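Protease (Actinomadura keratinilytica, PDB 8C4X) is a subtilisin-family (S8) protein, probably a calcium-binding serine endopeptidase, this chain being its I9-type propeptide domain, which probably inhibits and helps fold the protease. Local coordinates at residues Gly17-Thr22 with Ala53-Asp58. Numbering follows the deposited sequence.
Sequences GQYIVT and AKLTDD. Unlike the reference sequence in segment 53-58: Asp58 (reference Ala).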
loop_
_atom_site.group_PDB
_atom_site.type_symbol
_atom_site.label_atom_id
_atom_site.label_comp_id
_atom_site.label_asym_id
_atom_site.label_seq_id
_atom_site.Cartn_x
_atom_site.Cartn_y
_atom_site.Cartn_z
ATOM N N GLY B 17 -0.625 -1.362 10.983
ATOM C CA GLY B 17 -1.033 -2.423 10.083
ATOM C C GLY B 17 -1.841 -1.993 8.879
ATOM O O GLY B 17 -2.442 -2.850 8.225
ATOM N N GLN B 18 -1.889 -0.690 8.561
ATOM C CA GLN B 18 -2.721 -0.187 7.476
ATOM C C GLN B 18 -1.861 0.683 6.568
ATOM O O GLN B 18 -1.102 1.524 7.064
ATOM C CB GLN B 18 -3.907 0.605 8.043
ATOM C CG GLN B 18 -5.011 0.886 7.066
ATOM C CD GLN B 18 -6.282 1.309 7.774
ATOM O OE1 GLN B 18 -6.981 0.479 8.360
ATOM N NE2 GLN B 18 -6.597 2.601 7.712
ATOM N N TYR B 19 -1.987 0.490 5.247
ATOM C CA TYR B 19 -1.026 1.044 4.298
ATOM C C TYR B 19 -1.717 1.583 3.055
ATOM O O TYR B 19 -2.808 1.150 2.682
ATOM C CB TYR B 19 0.024 -0.009 3.874
ATOM C CG TYR B 19 0.715 -0.591 5.070
ATOM C CD1 TYR B 19 1.835 0.028 5.616
ATOM C CD2 TYR B 19 0.204 -1.716 5.694
ATOM C CE1 TYR B 19 2.458 -0.490 6.746
ATOM C CE2 TYR B 19 0.808 -2.242 6.826
ATOM C CZ TYR B 19 1.932 -1.627 7.341
ATOM O OH TYR B 19 2.527 -2.156 8.462
ATOM N N ILE B 20 -1.059 2.562 2.437
ATOM C CA ILE B 20 -1.369 3.035 1.095
ATOM C C ILE B 20 -0.267 2.537 0.173
ATOM O O ILE B 20 0.913 2.801 0.419
ATOM C CB ILE B 20 -1.442 4.569 1.046
ATOM C CG1 ILE B 20 -2.579 5.092 1.924
ATOM C CG2 ILE B 20 -1.592 5.067 -0.384
ATOM C CD1 ILE B 20 -2.437 6.563 2.238
ATOM N N VAL B 21 -0.652 1.861 -0.908
ATOM C CA VAL B 21 0.294 1.255 -1.840
ATOM C C VAL B 21 0.071 1.861 -3.219
ATOM O O VAL B 21 -1.073 1.950 -3.680
ATOM C CB VAL B 21 0.115 -0.272 -1.890
ATOM C CG1 VAL B 21 1.111 -0.896 -2.875
ATOM C CG2 VAL B 21 0.267 -0.872 -0.498
ATOM N N THR B 22 1.146 2.284 -3.879
ATOM C CA THR B 22 0.999 2.685 -5.270
ATOM C C THR B 22 1.824 1.765 -6.152
ATOM O O THR B 22 2.852 1.218 -5.732
ATOM C CB THR B 22 1.377 4.161 -5.557
ATOM O OG1 THR B 22 2.794 4.319 -5.620
ATOM C CG2 THR B 22 0.791 5.108 -4.507
ATOM N N ALA B 53 -5.066 -0.764 2.311
ATOM C CA ALA B 53 -5.458 -2.051 2.864
ATOM C C ALA B 53 -4.784 -2.260 4.205
ATOM O O ALA B 53 -3.731 -1.683 4.498
ATOM C CB ALA B 53 -5.101 -3.200 1.912
ATOM N N LYS B 54 -5.412 -3.103 5.015
ATOM C CA LYS B 54 -4.733 -3.699 6.151
ATOM C C LYS B 54 -3.830 -4.808 5.636
ATOM O O LYS B 54 -4.238 -5.596 4.778
ATOM C CB LYS B 54 -5.741 -4.251 7.154
ATOM C CG LYS B 54 -6.486 -3.163 7.915
ATOM C CD LYS B 54 -6.962 -3.645 9.269
ATOM C CE LYS B 54 -7.729 -2.546 10.003
ATOM N NZ LYS B 54 -6.851 -1.394 10.392
ATOM N N LEU B 55 -2.597 -4.847 6.123
ATOM C CA LEU B 55 -1.640 -5.879 5.739
ATOM C C LEU B 55 -0.980 -6.432 6.990
ATOM O O LEU B 55 -0.489 -5.665 7.823
ATOM C CB LEU B 55 -0.572 -5.320 4.793
ATOM C CG LEU B 55 -1.065 -4.709 3.482
ATOM C CD1 LEU B 55 0.112 -4.106 2.724
ATOM C CD2 LEU B 55 -1.784 -5.753 2.627
ATOM N N THR B 56 -0.975 -7.755 7.123
ATOM C CA THR B 56 -0.153 -8.371 8.150
ATOM C C THR B 56 1.323 -8.129 7.843
ATOM O O THR B 56 1.702 -7.752 6.729
ATOM C CB THR B 56 -0.433 -9.872 8.240
ATOM O OG1 THR B 56 -0.002 -10.511 7.032
ATOM C CG2 THR B 56 -1.918 -10.123 8.425
ATOM N N ASP B 57 2.166 -8.333 8.854
ATOM C CA ASP B 57 3.600 -8.153 8.647
ATOM C C ASP B 57 4.104 -9.023 7.501
ATOM O O ASP B 57 4.966 -8.600 6.723
ATOM C CB ASP B 57 4.360 -8.459 9.934
ATOM C CG ASP B 57 4.206 -7.367 10.968
ATOM O OD1 ASP B 57 4.012 -6.196 10.571
ATOM O OD2 ASP B 57 4.282 -7.677 12.177
ATOM N N ASP B 58 3.570 -10.238 7.374
ATOM C CA ASP B 58 4.012 -11.131 6.310
ATOM C C ASP B 58 3.535 -10.648 4.945
ATOM O O ASP B 58 4.299 -10.666 3.972
ATOM C CB ASP B 58 3.524 -12.553 6.588
ATOM C CG ASP B 58 3.905 -13.525 5.487
ATOM O OD1 ASP B 58 5.117 -13.701 5.239
ATOM O OD2 ASP B 58 2.990 -14.112 4.871
HETATM O O HOH W 1 1.776 -4.687 9.067
#
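Tyr19 and Ala53 face each other as an antiparallel hydrogen-bonded pair, Tyr19 N giving to Ala53 O (2.9 Å) and Ala53 N to Tyr19 O (3.0 Å). Gln18 and Lys54 follow as a non-hydrogen-bonded pair with CA atoms 4.3 Å apart, and Leu55 N still reaches Gly17 O (2.9 Å) where strand 50-54 has ended. On one face of the sheet Gln18 CG lies anti to the backbone N (chi1 -166°) and the chain runs on extended, while Lys54 bends at its end (chi4 -67°), putting NZ 2.8 Å from Gln18 OE1. The ammonium lies tilted 32° from the amide plane; OE1 also accepts from Gln41 and NE2 gives to Asp75, which supports one orientation of the amide. Tyr19 points to the face shared with Ala53; just past the strand, Leu55 CB and CD1 meet its ring at the CD2 corner, each 3.8 Å from CD2, with Leu60 and Ile72 also touching the tyrosine. A water in the ring plane accepts from Tyr19 OH (2.7 Å) and donates to Leu55 O (2.8 Å) and Asp57 OD1, tying the phenol to helix 57-64, N-capped by Thr56. Two adjacent, interior antiparallel strands, 50-54 leading straight into the second helix, fit the ferredoxin-like (alpha+beta) fold of subtilisin propeptides.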